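Local coordinates for nucleoporin NUP82 (PDB 3PBP), which serves in yeast as a structural component of the nuclear pore complex and binds NUP116 through its N-terminal domain, the part present here, at residues P367-K372 against I381-F386; M387-T392 against L408-K413. The protein carries 1 engineered substitution. One frame throughout, in Å; residues are numbered along the deposited sequence.

Both contacts belong to one blade of the beta-propeller in the N-terminal domain, an antiparallel sheet in the order 362-364, 372-376, 380-385, 413-419. Contact 1 comes first along the chain and joins the loop before strand 372-376 to strand 380-385. Contact 2 follows directly, pairing the start of helix 387-399 with the loop that leads back to the blade as strand 413-419. Their centres lie about 12 Å apart, and they touch: Asn-385 N is 2.8 Å from Lys-413 O, a probable hydrogen bond, while Phe-386 packs on Ser-412. The buried sheet end thus passes straight into a helical insertion nearer the surface, where another protein chain meets the domain.

Contact 1 (P367-K372 against I381-F386); sequences PEQLGK and IQQVNF
Gln-369 brings its side-chain amide up to that of Gln-383, NE2 lying 3.8 Å from OE1, too long to count as a bond. The two side chains cross at about a right angle, and their amide planes are turned 59° apart. Further along, Gly-371 supplies the hydrogen bond between the segments, its O accepting a hydrogen bond from Phe-386 N at 3.0 Å. The same oxygen sits over one face of the Phe-386 ring, 3.5 Å from CD1 and displaced toward the rim. Glycine suits this turn because its phi is positive, a region that residues with a CB enter less readily. Lys-372 then pairs with Asn-385 as an antiparallel, non-hydrogen-bonded pair, and its CA also makes a CH...O contact with Val-384 O at 3.5 Å. CD, CE and NZ each continue its chain in the anti direction, and the stem runs side by side with Asn-385, CG 3.4 Å from ND2, while CD passes 3.6 Å from Gln-383 OE1. At the far end NZ gives a hydrogen bond of 3.1 Å to Gln-369 OE1 from above the carbonyl plane; a long aliphatic stem with a donor at its tip does both jobs. An alanine here would probably leave Gln-369 OE1 without this donor and open a gap beside the amides of Gln-383 and Asn-385. Around the contact, Gly-371 bonds through its backbone to Leu-306, Phe-386 packs on Leu-326 of strand 323-329, and strand 380-385 lies between strands 372-376 and 413-419.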
loop_
_atom_site.group_PDB
_atom_site.type_symbol
_atom_site.label_atom_id
_atom_site.label_comp_id
_atom_site.label_asym_id
_atom_site.label_seq_id
_atom_site.Cartn_x
_atom_site.Cartn_y
_atom_site.Cartn_z
ATOM N N PRO A 367 15.686 -8.238 -7.560
ATOM C CA PRO A 367 15.860 -7.219 -8.604
ATOM C C PRO A 367 16.637 -7.708 -9.821
ATOM O O PRO A 367 16.338 -7.336 -10.952
ATOM C CB PRO A 367 16.593 -6.105 -7.865
ATOM C CG PRO A 367 15.969 -6.171 -6.501
ATOM C CD PRO A 367 15.938 -7.668 -6.221
ATOM N N GLU A 368 17.632 -8.549 -9.580
ATOM C CA GLU A 368 18.461 -9.080 -10.654
ATOM C C GLU A 368 17.771 -10.030 -11.645
ATOM O O GLU A 368 18.341 -10.342 -12.697
ATOM C CB GLU A 368 19.678 -9.796 -10.068
ATOM C CG GLU A 368 20.648 -8.925 -9.274
ATOM C CD GLU A 368 20.072 -8.436 -7.960
ATOM O OE1 GLU A 368 19.349 -9.209 -7.300
ATOM O OE2 GLU A 368 20.357 -7.281 -7.577
ATOM N N GLN A 369 16.562 -10.496 -11.328
ATOM C CA GLN A 369 15.870 -11.421 -12.225
ATOM C C GLN A 369 14.474 -10.982 -12.617
ATOM O O GLN A 369 13.561 -11.037 -11.801
ATOM C CB GLN A 369 15.777 -12.799 -11.585
ATOM C CG GLN A 369 17.104 -13.356 -11.119
ATOM C CD GLN A 369 17.158 -14.862 -11.249
ATOM O OE1 GLN A 369 17.736 -15.395 -12.205
ATOM N NE2 GLN A 369 16.535 -15.565 -10.296
ATOM N N LEU A 370 14.308 -10.569 -13.870
ATOM C CA LEU A 370 13.014 -10.119 -14.366
ATOM C C LEU A 370 12.015 -11.261 -14.461
ATOM O O LEU A 370 12.394 -12.424 -14.560
ATOM C CB LEU A 370 13.163 -9.496 -15.754
ATOM C CG LEU A 370 14.089 -8.294 -15.938
ATOM C CD1 LEU A 370 13.834 -7.717 -17.305
ATOM C CD2 LEU A 370 13.827 -7.226 -14.880
ATOM N N GLY A 371 10.735 -10.915 -14.432
ATOM C CA GLY A 371 9.676 -11.905 -14.546
ATOM C C GLY A 371 9.746 -13.174 -13.724
ATOM O O GLY A 371 9.147 -14.179 -14.109
ATOM N N LYS A 372 10.466 -13.147 -12.608
ATOM C CA LYS A 372 10.572 -14.320 -11.749
ATOM C C LYS A 372 10.167 -13.954 -10.334
ATOM O O LYS A 372 10.546 -12.908 -9.814
ATOM C CB LYS A 372 11.995 -14.875 -11.732
ATOM C CG LYS A 372 12.485 -15.413 -13.068
ATOM C CD LYS A 372 13.886 -16.000 -12.935
ATOM C CE LYS A 372 14.471 -16.390 -14.284
ATOM N NZ LYS A 372 15.841 -16.952 -14.103
ATOM N N ILE A 381 10.227 -23.696 -1.565
ATOM C CA ILE A 381 10.499 -22.368 -2.063
ATOM C C ILE A 381 10.352 -22.677 -3.529
ATOM O O ILE A 381 11.177 -23.386 -4.099
ATOM C CB ILE A 381 11.941 -21.888 -1.816
ATOM C CG1 ILE A 381 12.208 -21.744 -0.325
ATOM C CG2 ILE A 381 12.154 -20.539 -2.488
ATOM C CD1 ILE A 381 13.618 -21.292 -0.026
ATOM N N GLN A 382 9.270 -22.206 -4.124
ATOM C CA GLN A 382 9.041 -22.440 -5.537
ATOM C C GLN A 382 9.358 -21.150 -6.268
ATOM O O GLN A 382 9.426 -20.078 -5.662
ATOM C CB GLN A 382 7.584 -22.842 -5.784
ATOM C CG GLN A 382 7.258 -24.276 -5.412
ATOM C CD GLN A 382 5.784 -24.585 -5.538
ATOM O OE1 GLN A 382 4.992 -24.243 -4.665
ATOM N NE2 GLN A 382 5.404 -25.223 -6.637
ATOM N N GLN A 383 9.581 -21.259 -7.568
ATOM C CA GLN A 383 9.861 -20.085 -8.368
ATOM C C GLN A 383 8.936 -20.052 -9.568
ATOM O O GLN A 383 9.004 -20.914 -10.442
ATOM C CB GLN A 383 11.303 -20.065 -8.865
ATOM C CG GLN A 383 11.624 -18.772 -9.605
ATOM C CD GLN A 383 12.817 -18.883 -10.523
ATOM O OE1 GLN A 383 13.896 -18.345 -10.241
ATOM N NE2 GLN A 383 12.632 -19.584 -11.635
ATOM N N VAL A 384 8.059 -19.060 -9.591
ATOM C CA VAL A 384 7.139 -18.890 -10.693
ATOM C C VAL A 384 7.909 -18.076 -11.726
ATOM O O VAL A 384 8.423 -17.004 -11.420
ATOM C CB VAL A 384 5.893 -18.125 -10.239
ATOM C CG1 VAL A 384 4.914 -18.005 -11.378
ATOM C CG2 VAL A 384 5.263 -18.837 -9.073
ATOM N N ASN A 385 8.015 -18.594 -12.941
ATOM C CA ASN A 385 8.737 -17.892 -13.989
ATOM C C ASN A 385 7.801 -17.558 -15.132
ATOM O O ASN A 385 7.430 -18.438 -15.903
ATOM C CB ASN A 385 9.884 -18.763 -14.501
ATOM C CG ASN A 385 10.719 -18.066 -15.554
ATOM O OD1 ASN A 385 10.215 -17.667 -16.608
ATOM N ND2 ASN A 385 12.010 -17.915 -15.276
ATOM N N PHE A 386 7.420 -16.291 -15.259
ATOM C CA PHE A 386 6.519 -15.922 -16.334
ATOM C C PHE A 386 7.116 -15.115 -17.472
ATOM O O PHE A 386 6.422 -14.326 -18.116
ATOM C CB PHE A 386 5.272 -15.227 -15.787
ATOM C CG PHE A 386 5.500 -14.418 -14.546
ATOM C CD1 PHE A 386 5.906 -13.101 -14.623
ATOM C CD2 PHE A 386 5.254 -14.967 -13.296
ATOM C CE1 PHE A 386 6.058 -12.337 -13.474
ATOM C CE2 PHE A 386 5.407 -14.212 -12.144
ATOM C CZ PHE A 386 5.808 -12.891 -12.236
#

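Contact 2 (M387-T392 against L408-K413); sequences MSWAST and LKFESK
Ser-412 OG has two hydrogen-bond partners, Trp-389 NE1 in a weak bond of 3.3 Å and Glu-352 OE1 of strand 347-355. A small hydroxyl suits this place, since it reaches the indole N-H at the ring edge and also meets a carboxylate. Glu-411 O lies at the same edge, in the ring plane, 3.7 Å from Trp-389 CD1. Trp-389 has CG between its backbone N and carbonyl carbon (chi1 49°), the crowded position, which starts the indole out toward the 408-413 loop. Phe-410 turns its edge to the indole face in an offset edge-to-face pair, centroids 5.5 Å apart and planes at 81°. Over a face of the five-membered ring comes Phe-410 CA, a CH-pi contact 4.2 Å from the centroid. Tryptophan suits its place by offering Phe-410 a broad face and Ser-412 an N-H at the edge. One turn on, the methyls of Thr-392 and Leu-408 meet tip to tip, CG2 to CD1 at 3.4 Å. At the exposed margin the stem of Lys-413 runs beside Ser-388, CG 3.7 Å from OG. Phe-410 also meets an aromatic side chain on the chain of another protein, consistent with an interface at this edge of the domain. The backbone at Phe-410 forms an inverse gamma turn, and the whole is a helical insertion folded back, through its tryptophan, on the loop that returns the chain to a propeller blade.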
loop_
_atom_site.group_PDB
_atom_site.type_symbol
_atom_site.label_atom_id
_atom_site.label_comp_id
_atom_site.label_asym_id
_atom_site.label_seq_id
_atom_site.Cartn_x
_atom_site.Cartn_y
_atom_site.Cartn_z
HETATM N N MSE A 387 8.400 -15.333 -17.737
HETATM C CA MSE A 387 9.077 -14.640 -18.828
HETATM C C MSE A 387 8.724 -15.280 -20.168
HETATM O O MSE A 387 9.080 -14.762 -21.228
HETATM C CB MSE A 387 10.594 -14.660 -18.624
HETATM C CG MSE A 387 11.093 -13.585 -17.673
HETATM SE SE MSE A 387 10.604 -11.772 -18.257
HETATM C CE MSE A 387 12.113 -11.393 -19.424
ATOM N N SER A 388 8.026 -16.415 -20.100
ATOM C CA SER A 388 7.588 -17.154 -21.283
ATOM C C SER A 388 6.713 -16.204 -22.076
ATOM O O SER A 388 6.901 -16.022 -23.279
ATOM C CB SER A 388 6.759 -18.377 -20.875
ATOM O OG SER A 388 7.273 -18.984 -19.695
ATOM N N TRP A 389 5.761 -15.588 -21.380
ATOM C CA TRP A 389 4.837 -14.649 -21.999
ATOM C C TRP A 389 5.158 -13.189 -21.728
ATOM O O TRP A 389 4.932 -12.333 -22.581
ATOM C CB TRP A 389 3.402 -14.937 -21.547
ATOM C CG TRP A 389 3.222 -15.094 -20.067
ATOM C CD1 TRP A 389 3.252 -16.258 -19.361
ATOM C CD2 TRP A 389 2.907 -14.059 -19.121
ATOM N NE1 TRP A 389 2.965 -16.020 -18.035
ATOM C CE2 TRP A 389 2.750 -14.678 -17.861
ATOM C CE3 TRP A 389 2.739 -12.668 -19.216
ATOM C CZ2 TRP A 389 2.431 -13.953 -16.705
ATOM C CZ3 TRP A 389 2.423 -11.951 -18.066
ATOM C CH2 TRP A 389 2.273 -12.597 -16.830
ATOM N N ALA A 390 5.687 -12.908 -20.543
ATOM C CA ALA A 390 6.010 -11.535 -20.162
ATOM C C ALA A 390 6.949 -10.831 -21.126
ATOM O O ALA A 390 6.787 -9.645 -21.393
ATOM C CB ALA A 390 6.595 -11.510 -18.770
ATOM N N SER A 391 7.931 -11.561 -21.647
ATOM C CA SER A 391 8.898 -10.989 -22.574
ATOM C C SER A 391 8.226 -10.514 -23.854
ATOM O O SER A 391 8.609 -9.498 -24.428
ATOM C CB SER A 391 9.986 -12.011 -22.897
ATOM O OG SER A 391 9.422 -13.211 -23.385
ATOM N N THR A 392 7.217 -11.251 -24.298
ATOM C CA THR A 392 6.482 -10.896 -25.504
ATOM C C THR A 392 5.550 -9.732 -25.203
ATOM O O THR A 392 5.361 -8.834 -26.034
ATOM C CB THR A 392 5.628 -12.062 -25.988
ATOM O OG1 THR A 392 6.458 -13.217 -26.161
ATOM C CG2 THR A 392 4.952 -11.712 -27.296
ATOM N N LEU A 408 -0.314 -16.924 -27.898
ATOM C CA LEU A 408 0.475 -17.075 -26.676
ATOM C C LEU A 408 -0.312 -17.685 -25.532
ATOM O O LEU A 408 -1.417 -17.248 -25.222
ATOM C CB LEU A 408 1.026 -15.731 -26.197
ATOM C CG LEU A 408 2.103 -15.022 -27.013
ATOM C CD1 LEU A 408 2.731 -13.945 -26.133
ATOM C CD2 LEU A 408 3.165 -16.012 -27.480
ATOM N N LYS A 409 0.256 -18.708 -24.912
ATOM C CA LYS A 409 -0.397 -19.323 -23.778
ATOM C C LYS A 409 0.247 -18.701 -22.560
ATOM O O LYS A 409 1.462 -18.785 -22.359
ATOM C CB LYS A 409 -0.216 -20.843 -23.789
ATOM C CG LYS A 409 -1.053 -21.516 -24.869
ATOM C CD LYS A 409 -1.766 -22.755 -24.355
ATOM C CE LYS A 409 -2.840 -23.198 -25.341
ATOM N NZ LYS A 409 -3.572 -24.418 -24.886
ATOM N N PHE A 410 -0.580 -18.045 -21.760
ATOM C CA PHE A 410 -0.107 -17.378 -20.567
ATOM C C PHE A 410 -0.017 -18.331 -19.390
ATOM O O PHE A 410 -0.804 -18.269 -18.453
ATOM C CB PHE A 410 -1.015 -16.182 -20.277
ATOM C CG PHE A 410 -1.036 -15.179 -21.396
ATOM C CD1 PHE A 410 0.082 -14.402 -21.663
ATOM C CD2 PHE A 410 -2.137 -15.066 -22.230
ATOM C CE1 PHE A 410 0.111 -13.531 -22.742
ATOM C CE2 PHE A 410 -2.121 -14.199 -23.312
ATOM C CZ PHE A 410 -0.992 -13.431 -23.569
ATOM N N GLU A 411 0.961 -19.226 -19.472
ATOM C CA GLU A 411 1.225 -20.209 -18.431
ATOM C C GLU A 411 2.641 -19.965 -17.932
ATOM O O GLU A 411 3.576 -19.864 -18.723
ATOM C CB GLU A 411 1.123 -21.622 -18.992
ATOM C CG GLU A 411 -0.239 -21.948 -19.580
ATOM C CD GLU A 411 -0.331 -23.368 -20.124
ATOM O OE1 GLU A 411 0.310 -23.658 -21.166
ATOM O OE2 GLU A 411 -1.046 -24.191 -19.500
ATOM N N SER A 412 2.798 -19.859 -16.622
ATOM C CA SER A 412 4.107 -19.615 -16.046
ATOM C C SER A 412 4.767 -20.930 -15.684
ATOM O O SER A 412 4.093 -21.882 -15.301
ATOM C CB SER A 412 3.981 -18.742 -14.794
ATOM O OG SER A 412 3.387 -17.496 -15.105
ATOM N N LYS A 413 6.089 -20.982 -15.818
ATOM C CA LYS A 413 6.848 -22.179 -15.483
ATOM C C LYS A 413 7.045 -22.219 -13.977
ATOM O O LYS A 413 7.701 -21.352 -13.401
ATOM C CB LYS A 413 8.214 -22.157 -16.165
ATOM C CG LYS A 413 8.160 -21.999 -17.669
ATOM C CD LYS A 413 9.527 -21.628 -18.224
ATOM C CE LYS A 413 9.432 -21.171 -19.673
ATOM N NZ LYS A 413 10.710 -20.545 -20.124
#